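Long-range contacts in cytochrome C (Marichromatium purpuratum 984, PDB 5LO9), which probably oxidises thiosulfate, as a fused TsdBA thiosulfate dehydrogenase that passes electrons through four c-type hemes: residues R16-C21 with E70-V75; H125-V130 with L413-E418; M436-T441 with H493-D498. One frame throughout, in Å; residues are numbered along the deposited sequence.

Overall arrangement
The three contacts follow one another along the chain, share no helix or strand, and each borders a different heme c. Contacts 1 and 3 lie on opposite sides of the chain's centre, their centres about 56 Å apart. Contact 2 sits between them, its centre about 9 Å from that of the chain, yet it is a surface contact. Contacts 1 and 3 are partly buried. Contact 1 stays within the first cytochrome c unit and joins aliphatic packing to two arginines. Contact 2 ties regions of two different cytochrome families mainly by apolar packing, with no hydrogen bond across. Contact 3 is the most polar, with histidines, carboxylates, an arginine and a water near the thiosulfate site.

Contact 1: residues R16-C21 with E70-V75; sequences RGIVAC and ERLTPV. With HEC (heme c), chain C.
Two guanidinium groups border this contact, and both are met obliquely. The Arg16 group carries the methyl of Thr73 at a slant, with NH2 3.5 Å from CG2. The Arg71 group lies obliquely beside two backbone carbonyl oxygens, those of Arg16 and Gly17. Its NH1 is 3.5 Å from Arg16 O, and Arg71 CD lies 3.4 Å from Gly17 O. The Arg71 chain is extended from CG to NE, which carries it along the 16-21 loop. Ile18 runs past it in the opposite direction. The Ile18 CD1 tip reaches Arg71 O at 3.8 Å and then Leu72 CD2 at 4.3 Å. Leu72 starts out away from the loop, but its end returns to touch heme atom CBB. Gly17 has a positive phi of 67°. With Ile18 it faces Asp13 in a G1 beta bulge. Cys21 is the first cysteine of the CxxCH heme-binding motif of c-type cytochromes. Its SG is covalently bonded to heme CAB as a thioether. Cys24 and the axial ligand His25 complete the motif, and the second axial ligand, Met65, lies about 6 Å from the Leu72 side chain. Val19 adds a methyl contact, CG2 to heme CMC at 3.3 Å. Thr73 is the N-cap of helix 74-86. Its OG1 sits between the backbone N and the carbonyl carbon (chi1 61°) and bonds Asp76 N. That rotation puts CG2 on the side of Arg16, and the two side chains cross at about a right angle.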
loop_
_atom_site.group_PDB
_atom_site.type_symbol
_atom_site.label_atom_id
_atom_site.label_comp_id
_atom_site.label_asym_id
_atom_site.label_seq_id
_atom_site.Cartn_x
_atom_site.Cartn_y
_atom_site.Cartn_z
ATOM N N ARG A 16 37.716 32.048 -53.841
ATOM C CA ARG A 16 36.915 32.841 -52.904
ATOM C C ARG A 16 37.632 33.096 -51.569
ATOM O O ARG A 16 37.057 33.753 -50.686
ATOM C CB ARG A 16 35.565 32.152 -52.612
ATOM C CG ARG A 16 34.730 31.595 -53.789
ATOM C CD ARG A 16 33.300 31.230 -53.295
ATOM N NE ARG A 16 32.505 32.464 -53.215
ATOM C CZ ARG A 16 31.782 33.016 -54.202
ATOM N NH1 ARG A 16 31.682 32.450 -55.413
ATOM N NH2 ARG A 16 31.148 34.168 -53.968
ATOM N N GLY A 17 38.849 32.590 -51.390
ATOM C CA GLY A 17 39.591 32.794 -50.153
ATOM C C GLY A 17 38.977 32.109 -48.956
ATOM O O GLY A 17 38.926 32.698 -47.868
ATOM N N ILE A 18 38.534 30.866 -49.127
ATOM C CA ILE A 18 37.880 30.097 -48.083
ATOM C C ILE A 18 38.732 28.866 -47.819
ATOM O O ILE A 18 38.992 28.081 -48.739
ATOM C CB ILE A 18 36.453 29.705 -48.483
ATOM C CG1 ILE A 18 35.536 30.926 -48.504
ATOM C CG2 ILE A 18 35.899 28.657 -47.515
ATOM C CD1 ILE A 18 34.175 30.658 -49.100
ATOM N N VAL A 19 39.178 28.708 -46.568
ATOM C CA VAL A 19 39.977 27.549 -46.182
ATOM C C VAL A 19 39.081 26.335 -46.011
ATOM O O VAL A 19 37.867 26.436 -45.823
ATOM C CB VAL A 19 40.791 27.790 -44.894
ATOM C CG1 VAL A 19 41.739 28.922 -45.049
ATOM C CG2 VAL A 19 39.859 28.070 -43.729
ATOM N N ALA A 20 39.713 25.171 -46.078
ATOM C CA ALA A 20 39.009 23.918 -45.885
ATOM C C ALA A 20 38.462 23.854 -44.471
ATOM O O ALA A 20 39.224 23.998 -43.512
ATOM C CB ALA A 20 39.975 22.754 -46.114
ATOM N N CYS A 21 37.152 23.579 -44.338
ATOM C CA CYS A 21 36.588 23.422 -42.999
ATOM C C CYS A 21 37.305 22.324 -42.219
ATOM O O CYS A 21 37.498 22.432 -40.996
ATOM C CB CYS A 21 35.113 23.092 -43.068
ATOM S SG CYS A 21 34.158 24.199 -43.988
ATOM N N GLU A 70 31.474 34.524 -41.997
ATOM C CA GLU A 70 31.044 35.682 -42.790
ATOM C C GLU A 70 31.392 35.528 -44.273
ATOM O O GLU A 70 30.673 36.060 -45.133
ATOM C CB GLU A 70 31.634 36.981 -42.224
ATOM C CG GLU A 70 33.046 37.345 -42.716
ATOM C CD GLU A 70 33.543 38.734 -42.264
ATOM O OE1 GLU A 70 32.745 39.731 -42.279
ATOM O OE2 GLU A 70 34.758 38.798 -41.910
ATOM N N ARG A 71 32.434 34.756 -44.590
ATOM C CA ARG A 71 32.863 34.599 -45.964
ATOM C C ARG A 71 31.979 33.670 -46.781
ATOM O O ARG A 71 32.130 33.626 -47.999
ATOM C CB ARG A 71 34.300 34.083 -46.031
ATOM C CG ARG A 71 35.285 35.172 -46.345
ATOM C CD ARG A 71 36.737 34.698 -46.233
ATOM N NE ARG A 71 37.704 35.797 -46.330
ATOM C CZ ARG A 71 37.829 36.605 -47.387
ATOM N NH1 ARG A 71 37.052 36.456 -48.466
ATOM N NH2 ARG A 71 38.740 37.571 -47.365
ATOM N N LEU A 72 31.060 32.943 -46.163
ATOM C CA LEU A 72 30.191 32.031 -46.899
ATOM C C LEU A 72 29.082 32.802 -47.610
ATOM O O LEU A 72 28.592 33.820 -47.116
ATOM C CB LEU A 72 29.564 31.001 -45.947
ATOM C CG LEU A 72 30.555 30.070 -45.273
ATOM C CD1 LEU A 72 29.798 29.226 -44.289
ATOM C CD2 LEU A 72 31.318 29.220 -46.270
ATOM N N THR A 73 28.723 32.342 -48.799
ATOM C CA THR A 73 27.506 32.824 -49.433
ATOM C C THR A 73 26.351 31.980 -48.947
ATOM O O THR A 73 26.556 30.902 -48.398
ATOM C CB THR A 73 27.615 32.740 -50.954
ATOM O OG1 THR A 73 27.810 31.370 -51.358
ATOM C CG2 THR A 73 28.766 33.588 -51.463
ATOM N N PRO A 74 25.135 32.454 -49.085
ATOM C CA PRO A 74 23.982 31.612 -48.717
ATOM C C PRO A 74 24.002 30.228 -49.361
ATOM O O PRO A 74 23.783 29.222 -48.671
ATOM C CB PRO A 74 22.796 32.444 -49.198
ATOM C CG PRO A 74 23.288 33.846 -49.131
ATOM C CD PRO A 74 24.757 33.812 -49.438
ATOM N N VAL A 75 24.307 30.144 -50.660
ATOM C CA VAL A 75 24.365 28.836 -51.313
ATOM C C VAL A 75 25.472 27.982 -50.690
ATOM O O VAL A 75 25.302 26.772 -50.505
ATOM C CB VAL A 75 24.525 29.001 -52.849
ATOM C CG1 VAL A 75 25.790 29.741 -53.213
ATOM C CG2 VAL A 75 24.506 27.696 -53.541
HETATM FE FE HEC C . 34.026 26.167 -37.781
HETATM C CHA HEC C . 32.268 26.326 -34.770
HETATM C CHB HEC C . 31.030 25.411 -39.496
HETATM C CHC HEC C . 35.725 26.366 -40.848
HETATM C CHD HEC C . 37.063 26.671 -36.064
HETATM N NA HEC C . 32.015 25.907 -37.250
HETATM C C1A HEC C . 31.519 26.008 -35.998
HETATM C C2A HEC C . 30.044 25.788 -35.930
HETATM C C3A HEC C . 29.700 25.530 -37.328
HETATM C C4A HEC C . 30.987 25.617 -38.053
HETATM C CMA HEC C . 28.335 25.242 -37.842
HETATM C CAA HEC C . 29.098 25.805 -34.745
HETATM C CBA HEC C . 28.988 24.368 -34.271
HETATM C CGA HEC C . 27.870 24.069 -33.293
HETATM O O1A HEC C . 27.904 22.958 -32.712
HETATM O O2A HEC C . 26.952 24.890 -33.082
HETATM N NB HEC C . 33.483 25.918 -39.779
HETATM C C1B HEC C . 32.267 25.612 -40.241
HETATM C C2B HEC C . 32.223 25.512 -41.705
HETATM C C3B HEC C . 33.601 25.795 -42.117
HETATM C C4B HEC C . 34.295 26.043 -40.844
HETATM C CMB HEC C . 31.039 25.166 -42.534
HETATM C CAB HEC C . 34.145 25.860 -43.507
HETATM C CBB HEC C . 33.358 26.912 -44.275
HETATM N NC HEC C . 36.016 26.454 -38.338
HETATM C C1C HEC C . 36.484 26.521 -39.591
HETATM C C2C HEC C . 37.945 26.726 -39.637
HETATM C C3C HEC C . 38.341 26.797 -38.236
HETATM C C4C HEC C . 37.064 26.607 -37.525
HETATM C CMC HEC C . 38.788 26.820 -40.857
HETATM C CAC HEC C . 39.695 27.000 -37.621
HETATM C CBC HEC C . 40.377 28.201 -38.187
HETATM N ND HEC C . 34.566 26.456 -35.791
HETATM C C1D HEC C . 35.805 26.640 -35.325
HETATM C C2D HEC C . 35.852 26.809 -33.867
HETATM C C3D HEC C . 34.459 26.709 -33.462
HETATM C C4D HEC C . 33.734 26.504 -34.745
HETATM C CMD HEC C . 37.047 27.043 -33.004
HETATM C CAD HEC C . 33.944 26.883 -32.064
HETATM C CBD HEC C . 33.366 28.299 -32.070
HETATM C CGD HEC C . 32.817 28.690 -30.731
HETATM O O1D HEC C . 31.858 29.512 -30.662
HETATM O O2D HEC C . 33.383 28.180 -29.749
#

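Contact 2: residues H125-V130 with L413-E418; sequences HGPGGV and LLVDGE. With HEC (heme c), chain D.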
loop_
_atom_site.group_PDB
_atom_site.type_symbol
_atom_site.label_atom_id
_atom_site.label_comp_id
_atom_site.label_asym_id
_atom_site.label_seq_id
_atom_site.Cartn_x
_atom_site.Cartn_y
_atom_site.Cartn_z
ATOM N N HIS A 125 17.832 17.632 -24.643
ATOM C CA HIS A 125 18.868 17.207 -25.585
ATOM C C HIS A 125 18.771 15.739 -25.972
ATOM O O HIS A 125 19.640 15.233 -26.693
ATOM C CB HIS A 125 20.259 17.502 -25.023
ATOM C CG HIS A 125 20.621 18.958 -25.093
ATOM N ND1 HIS A 125 21.109 19.542 -26.241
ATOM C CD2 HIS A 125 20.533 19.951 -24.175
ATOM C CE1 HIS A 125 21.319 20.828 -26.023
ATOM N NE2 HIS A 125 20.979 21.099 -24.777
ATOM N N GLY A 126 17.723 15.056 -25.556
ATOM C CA GLY A 126 17.508 13.716 -26.010
ATOM C C GLY A 126 18.284 12.689 -25.221
ATOM O O GLY A 126 19.144 13.005 -24.386
ATOM N N PRO A 127 17.978 11.422 -25.483
ATOM C CA PRO A 127 18.602 10.332 -24.724
ATOM C C PRO A 127 20.107 10.369 -24.858
ATOM O O PRO A 127 20.659 10.437 -25.959
ATOM C CB PRO A 127 18.018 9.066 -25.359
ATOM C CG PRO A 127 16.916 9.517 -26.281
ATOM C CD PRO A 127 17.194 10.941 -26.630
ATOM N N GLY A 128 20.770 10.336 -23.726
ATOM C CA GLY A 128 22.214 10.379 -23.721
ATOM C C GLY A 128 22.848 11.524 -24.462
ATOM O O GLY A 128 24.053 11.468 -24.730
ATOM N N GLY A 129 22.060 12.570 -24.743
ATOM C CA GLY A 129 22.507 13.750 -25.465
ATOM C C GLY A 129 22.837 13.559 -26.924
ATOM O O GLY A 129 23.710 14.238 -27.454
ATOM N N VAL A 130 22.143 12.652 -27.604
ATOM C CA VAL A 130 22.333 12.491 -29.043
ATOM C C VAL A 130 21.557 13.518 -29.847
ATOM O O VAL A 130 21.639 13.522 -31.080
ATOM C CB VAL A 130 21.934 11.052 -29.423
ATOM C CG1 VAL A 130 22.832 10.112 -28.715
ATOM C CG2 VAL A 130 20.467 10.775 -29.060
ATOM N N LEU A 413 7.603 14.603 -29.914
ATOM C CA LEU A 413 8.856 14.145 -30.498
ATOM C C LEU A 413 9.344 12.895 -29.796
ATOM O O LEU A 413 9.412 12.849 -28.564
ATOM C CB LEU A 413 9.963 15.205 -30.413
ATOM C CG LEU A 413 11.307 14.813 -31.052
ATOM C CD1 LEU A 413 11.085 14.494 -32.517
ATOM C CD2 LEU A 413 12.331 15.925 -30.936
ATOM N N LEU A 414 9.752 11.922 -30.595
ATOM C CA LEU A 414 10.341 10.696 -30.109
ATOM C C LEU A 414 11.752 10.574 -30.680
ATOM O O LEU A 414 11.997 10.956 -31.826
ATOM C CB LEU A 414 9.452 9.536 -30.532
ATOM C CG LEU A 414 8.465 9.023 -29.492
ATOM C CD1 LEU A 414 7.612 10.112 -28.943
ATOM C CD2 LEU A 414 7.544 8.000 -30.131
ATOM N N VAL A 415 12.685 10.045 -29.890
ATOM C CA VAL A 415 14.072 9.852 -30.309
ATOM C C VAL A 415 14.491 8.438 -29.924
ATOM O O VAL A 415 14.511 8.099 -28.731
ATOM C CB VAL A 415 15.008 10.880 -29.655
ATOM C CG1 VAL A 415 16.477 10.599 -29.980
ATOM C CG2 VAL A 415 14.607 12.271 -30.071
ATOM N N ASP A 416 14.838 7.619 -30.925
ATOM C CA ASP A 416 15.186 6.204 -30.699
ATOM C C ASP A 416 14.102 5.509 -29.871
ATOM O O ASP A 416 14.389 4.701 -28.996
ATOM C CB ASP A 416 16.557 6.050 -30.030
ATOM C CG ASP A 416 17.728 6.587 -30.907
ATOM O OD1 ASP A 416 18.829 6.903 -30.362
ATOM O OD2 ASP A 416 17.542 6.695 -32.150
ATOM N N GLY A 417 12.834 5.833 -30.153
ATOM C CA GLY A 417 11.711 5.264 -29.437
ATOM C C GLY A 417 11.368 5.898 -28.104
ATOM O O GLY A 417 10.261 5.665 -27.603
ATOM N N GLU A 418 12.279 6.666 -27.499
ATOM C CA GLU A 418 12.021 7.356 -26.238
ATOM C C GLU A 418 11.204 8.621 -26.445
ATOM O O GLU A 418 11.374 9.334 -27.439
ATOM C CB GLU A 418 13.332 7.741 -25.556
ATOM C CG GLU A 418 14.250 6.559 -25.196
ATOM C CD GLU A 418 13.603 5.469 -24.317
ATOM O OE1 GLU A 418 12.841 5.770 -23.347
ATOM O OE2 GLU A 418 13.856 4.285 -24.656
HETATM FE FE HEC D . 21.121 22.947 -23.852
HETATM C CHA HEC D . 22.286 24.096 -26.929
HETATM C CHB HEC D . 24.421 22.321 -22.851
HETATM C CHC HEC D . 19.968 21.657 -20.822
HETATM C CHD HEC D . 17.872 23.837 -24.735
HETATM N NA HEC D . 22.997 23.164 -24.744
HETATM C C1A HEC D . 23.247 23.630 -25.961
HETATM C C2A HEC D . 24.681 23.683 -26.297
HETATM C C3A HEC D . 25.322 23.175 -25.080
HETATM C C4A HEC D . 24.175 22.879 -24.180
HETATM C CMA HEC D . 26.798 23.005 -24.853
HETATM C CAA HEC D . 25.367 24.140 -27.559
HETATM C CBA HEC D . 25.550 22.952 -28.490
HETATM C CGA HEC D . 26.303 23.351 -29.738
HETATM O O1A HEC D . 26.353 22.543 -30.689
HETATM O O2A HEC D . 26.854 24.477 -29.767
HETATM N NB HEC D . 22.028 22.137 -22.155
HETATM C C1B HEC D . 23.334 21.966 -21.943
HETATM C C2B HEC D . 23.634 21.355 -20.622
HETATM C C3B HEC D . 22.307 21.179 -20.022
HETATM C C4B HEC D . 21.402 21.699 -21.059
HETATM C CMB HEC D . 24.988 21.029 -20.057
HETATM C CAB HEC D . 21.918 20.592 -18.695
HETATM C CBB HEC D . 22.620 21.324 -17.587
HETATM N NC HEC D . 19.260 22.766 -22.944
HETATM C C1C HEC D . 19.002 22.212 -21.765
HETATM C C2C HEC D . 17.568 22.220 -21.414
HETATM C C3C HEC D . 16.929 22.883 -22.558
HETATM C C4C HEC D . 18.090 23.176 -23.438
HETATM C CMC HEC D . 16.974 21.681 -20.149
HETATM C CAC HEC D . 15.474 23.159 -22.866
HETATM C CBC HEC D . 14.585 23.653 -21.760
HETATM N ND HEC D . 20.237 23.806 -25.522
HETATM C C1D HEC D . 18.957 24.101 -25.677
HETATM C C2D HEC D . 18.659 24.718 -26.984
HETATM C C3D HEC D . 19.938 24.798 -27.650
HETATM C C4D HEC D . 20.854 24.195 -26.641
HETATM C CMD HEC D . 17.352 25.178 -27.494
HETATM C CAD HEC D . 20.216 25.355 -29.025
HETATM C CBD HEC D . 20.661 26.823 -28.954
HETATM C CGD HEC D . 20.669 27.477 -30.321
HETATM O O1D HEC D . 21.645 28.214 -30.561
HETATM O O2D HEC D . 19.741 27.255 -31.147
#
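Residues 415-418 form a type I' turn that closes a two-residue beta hairpin, while Gly126 ends helix 121-125 with a positive phi and starts the loop that meets it. Val415 and Glu418 bond each other's backbone N and O in both directions. Across the contact no hydrogen bond forms, and the touch is mainly apolar. Pro127 puts the CG-CD side of its ring against the hairpin. Its CD lies 3.4 Å from Val415 CG1, and its CG is 4.1 Å from Glu418 CB. Val415 CG1 is anti to the backbone N (chi1 174°), which places this branch against Pro127 CD. The same branch meets Val130 CG2 at 4.1 Å, the two valines sliding past each other. An alanine in place of Pro127 would lack CG and CD, and would probably weaken the packing on Val415 and Glu418. Glu418 bends at chi2, and its carboxylate leads off to hydrogen-bond His270. His125, the last residue of the helix just before Gly126, binds the heme iron through NE2 at 2.1 Å, opposite Met167. Gly126-Val130 directly follow the CxxCH heme motif that ends in His125, and rest on a hairpin from the cbb3-type subunit III family region.

Contact 3: residues M436-T441 with H493-D498; sequences MHRVDT and HASPFD. With HEC (heme c), chain E.
Asp440 CG takes the crowded position between the backbone N and the carbonyl carbon (chi1 55°), and Arg438 bends at chi3 (62°) to meet it. The guanidinium grips the carboxylate side-on. Arg438 NE reaches the syn lone pair of Asp440 OD2 at 2.9 Å, in a salt bridge. NH2 bonds Asp440 OD1, which it meets from above the carboxylate plane. Asp440 lies over one face of Phe497. Its CB is 4.2 Å from the ring centroid in a CH-pi contact, and its carboxylate is nearly parallel to the ring. The backbones are joined by a nearly straight hydrogen bond of 2.9 Å from Val439 N to Phe497 O. Asp498 CG is anti to its backbone N (chi1 -165°), which brings the carboxylate to two histidines. His493 ND1 donates to Asp498 OD1, a His-carboxylate bond. His437 NE2 lies at 2.7 Å from Asp498 OD1 and has a weak hydrogen bond with His493 ND1. The carboxylate would probably stabilise a positive charge on either ring. His437 ND1 hydrogen-bonds the carbonyl O of Ala434, a residue of the thiosulfate pocket, and the His437 side chain is about 8 Å from the thiosulfate. A water accepts from Arg438 NH1 and donates to Asp498 OD1. Ser495 OG accepts from Phe497 N in an ST turn. Thr441 CG2 touches heme CMD at 3.7 Å. Arg438 is the N-cap of helix 439-449, and the loop after helix 485-492 covers the start of this helix, while Val439 and Phe497 pack on Trp464 of helix 460-470.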
loop_
_atom_site.group_PDB
_atom_site.type_symbol
_atom_site.label_atom_id
_atom_site.label_comp_id
_atom_site.label_asym_id
_atom_site.label_seq_id
_atom_site.Cartn_x
_atom_site.Cartn_y
_atom_site.Cartn_z
ATOM N N MET A 436 -6.135 14.368 -17.752
ATOM C CA MET A 436 -5.518 15.484 -18.464
ATOM C C MET A 436 -6.370 16.009 -19.637
ATOM O O MET A 436 -6.111 17.116 -20.125
ATOM C CB MET A 436 -4.128 15.051 -18.972
ATOM C CG MET A 436 -3.216 16.198 -19.423
ATOM S SD MET A 436 -2.756 17.334 -18.039
ATOM C CE MET A 436 -1.361 16.442 -17.288
ATOM N N HIS A 437 -7.380 15.269 -20.106
ATOM C CA HIS A 437 -8.257 15.797 -21.150
ATOM C C HIS A 437 -9.204 16.870 -20.613
ATOM O O HIS A 437 -9.851 17.548 -21.407
ATOM C CB HIS A 437 -9.061 14.655 -21.834
ATOM C CG HIS A 437 -10.431 14.428 -21.259
ATOM N ND1 HIS A 437 -10.660 13.577 -20.199
ATOM C CD2 HIS A 437 -11.640 14.963 -21.577
ATOM C CE1 HIS A 437 -11.950 13.591 -19.893
ATOM N NE2 HIS A 437 -12.567 14.423 -20.712
ATOM N N ARG A 438 -9.311 17.044 -19.302
ATOM C CA ARG A 438 -10.161 18.100 -18.753
ATOM C C ARG A 438 -9.436 19.432 -18.794
ATOM O O ARG A 438 -8.213 19.503 -18.628
ATOM C CB ARG A 438 -10.561 17.838 -17.294
ATOM C CG ARG A 438 -11.631 16.803 -17.102
ATOM C CD ARG A 438 -11.916 16.569 -15.666
ATOM N NE ARG A 438 -12.424 17.741 -14.930
ATOM C CZ ARG A 438 -13.685 17.906 -14.518
ATOM N NH1 ARG A 438 -14.614 16.985 -14.774
ATOM N NH2 ARG A 438 -14.032 19.001 -13.839
ATOM N N VAL A 439 -10.218 20.496 -18.979
ATOM C CA VAL A 439 -9.643 21.819 -19.155
ATOM C C VAL A 439 -9.094 22.335 -17.838
ATOM O O VAL A 439 -7.977 22.856 -17.788
ATOM C CB VAL A 439 -10.684 22.780 -19.756
ATOM C CG1 VAL A 439 -10.137 24.164 -19.832
ATOM C CG2 VAL A 439 -11.041 22.355 -21.157
ATOM N N ASP A 440 -9.841 22.147 -16.743
ATOM C CA ASP A 440 -9.382 22.611 -15.427
ATOM C C ASP A 440 -8.146 21.861 -14.969
ATOM O O ASP A 440 -7.206 22.472 -14.446
ATOM C CB ASP A 440 -10.481 22.499 -14.353
ATOM C CG ASP A 440 -11.079 21.082 -14.211
ATOM O OD1 ASP A 440 -11.856 20.876 -13.243
ATOM O OD2 ASP A 440 -10.856 20.204 -15.083
ATOM N N THR A 441 -8.112 20.550 -15.181
ATOM C CA THR A 441 -6.956 19.791 -14.744
ATOM C C THR A 441 -5.715 20.155 -15.548
ATOM O O THR A 441 -4.651 20.399 -14.973
ATOM C CB THR A 441 -7.257 18.314 -14.843
ATOM O OG1 THR A 441 -8.345 18.018 -13.977
ATOM C CG2 THR A 441 -6.077 17.532 -14.428
ATOM N N HIS A 493 -18.931 12.627 -18.930
ATOM C CA HIS A 493 -18.267 13.868 -19.294
ATOM C C HIS A 493 -19.155 15.069 -19.059
ATOM O O HIS A 493 -19.022 16.098 -19.742
ATOM C CB HIS A 493 -17.834 13.822 -20.740
ATOM C CG HIS A 493 -16.828 12.757 -21.041
ATOM N ND1 HIS A 493 -15.468 12.930 -20.848
ATOM C CD2 HIS A 493 -16.986 11.511 -21.544
ATOM C CE1 HIS A 493 -14.836 11.834 -21.240
ATOM N NE2 HIS A 493 -15.735 10.957 -21.661
ATOM N N ALA A 494 -20.089 14.946 -18.126
ATOM C CA ALA A 494 -21.077 15.999 -17.921
ATOM C C ALA A 494 -20.511 17.048 -16.960
ATOM O O ALA A 494 -20.858 17.126 -15.779
ATOM C CB ALA A 494 -22.395 15.395 -17.446
ATOM N N SER A 495 -19.603 17.860 -17.493
ATOM C CA SER A 495 -18.984 18.960 -16.766
ATOM C C SER A 495 -18.729 20.122 -17.721
ATOM O O SER A 495 -18.483 19.904 -18.919
ATOM C CB SER A 495 -17.659 18.540 -16.120
ATOM O OG SER A 495 -16.874 19.688 -15.786
ATOM N N PRO A 496 -18.729 21.362 -17.224
ATOM C CA PRO A 496 -18.397 22.501 -18.110
ATOM C C PRO A 496 -16.934 22.512 -18.552
ATOM O O PRO A 496 -16.598 23.242 -19.489
ATOM C CB PRO A 496 -18.715 23.736 -17.246
ATOM C CG PRO A 496 -19.561 23.205 -16.056
ATOM C CD PRO A 496 -19.075 21.788 -15.852
ATOM N N PHE A 497 -16.059 21.726 -17.915
ATOM C CA PHE A 497 -14.640 21.696 -18.241
ATOM C C PHE A 497 -14.242 20.481 -19.042
ATOM O O PHE A 497 -13.055 20.183 -19.111
ATOM C CB PHE A 497 -13.789 21.727 -16.974
ATOM C CG PHE A 497 -14.096 22.890 -16.060
ATOM C CD1 PHE A 497 -13.671 24.170 -16.374
ATOM C CD2 PHE A 497 -14.788 22.704 -14.888
ATOM C CE1 PHE A 497 -13.961 25.231 -15.551
ATOM C CE2 PHE A 497 -15.080 23.762 -14.068
ATOM C CZ PHE A 497 -14.666 25.019 -14.394
ATOM N N ASP A 498 -15.202 19.752 -19.601
ATOM C CA ASP A 498 -14.972 18.521 -20.365
ATOM C C ASP A 498 -15.607 18.783 -21.729
ATOM O O ASP A 498 -16.827 18.960 -21.837
ATOM C CB ASP A 498 -15.576 17.287 -19.641
ATOM C CG ASP A 498 -15.050 15.958 -20.185
ATOM O OD1 ASP A 498 -14.857 14.934 -19.421
ATOM O OD2 ASP A 498 -14.824 15.964 -21.415
HETATM FE FE HEC E . -0.952 9.811 -13.385
HETATM C CHA HEC E . -2.891 11.096 -10.752
HETATM C CHB HEC E . 0.328 7.329 -11.273
HETATM C CHC HEC E . 0.785 8.366 -16.098
HETATM C CHD HEC E . -1.879 12.476 -15.349
HETATM N NA HEC E . -1.234 9.326 -11.380
HETATM C C1A HEC E . -2.043 9.940 -10.524
HETATM C C2A HEC E . -2.032 9.339 -9.172
HETATM C C3A HEC E . -1.089 8.243 -9.311
HETATM C C4A HEC E . -0.643 8.311 -10.725
HETATM C CMA HEC E . -0.663 7.300 -8.245
HETATM C CAA HEC E . -2.788 9.803 -7.952
HETATM C CBA HEC E . -2.166 11.102 -7.451
HETATM C CGA HEC E . -2.783 11.545 -6.136
HETATM O O1A HEC E . -2.138 12.378 -5.460
HETATM O O2A HEC E . -3.913 11.094 -5.774
HETATM N NB HEC E . 0.311 8.172 -13.661
HETATM C C1B HEC E . 0.697 7.313 -12.693
HETATM C C2B HEC E . 1.573 6.247 -13.189
HETATM C C3B HEC E . 1.699 6.549 -14.608
HETATM C C4B HEC E . 0.867 7.753 -14.789
HETATM C CMB HEC E . 2.211 5.149 -12.415
HETATM C CAB HEC E . 2.473 5.778 -15.626
HETATM C CBB HEC E . 1.835 4.394 -15.740
HETATM N NC HEC E . -0.618 10.321 -15.382
HETATM C C1C HEC E . 0.105 9.650 -16.292
HETATM C C2C HEC E . 0.203 10.353 -17.592
HETATM C C3C HEC E . -0.599 11.567 -17.366
HETATM C C4C HEC E . -1.040 11.440 -15.958
HETATM C CMC HEC E . 0.939 9.880 -18.819
HETATM C CAC HEC E . -0.881 12.744 -18.281
HETATM C CBC HEC E . -1.382 12.299 -19.618
HETATM N ND HEC E . -2.181 11.468 -13.088
HETATM C C1D HEC E . -2.423 12.402 -13.994
HETATM C C2D HEC E . -3.318 13.463 -13.499
HETATM C C3D HEC E . -3.652 13.077 -12.116
HETATM C C4D HEC E . -2.878 11.811 -11.999
HETATM C CMD HEC E . -3.770 14.632 -14.305
HETATM C CAD HEC E . -4.524 13.771 -11.085
HETATM C CBD HEC E . -5.984 14.033 -11.515
HETATM C CGD HEC E . -6.885 12.820 -11.824
HETATM O O1D HEC E . -6.549 11.906 -12.637
HETATM O O2D HEC E . -8.016 12.781 -11.266
HETATM O O HOH W 1 -14.834 14.658 -16.703
#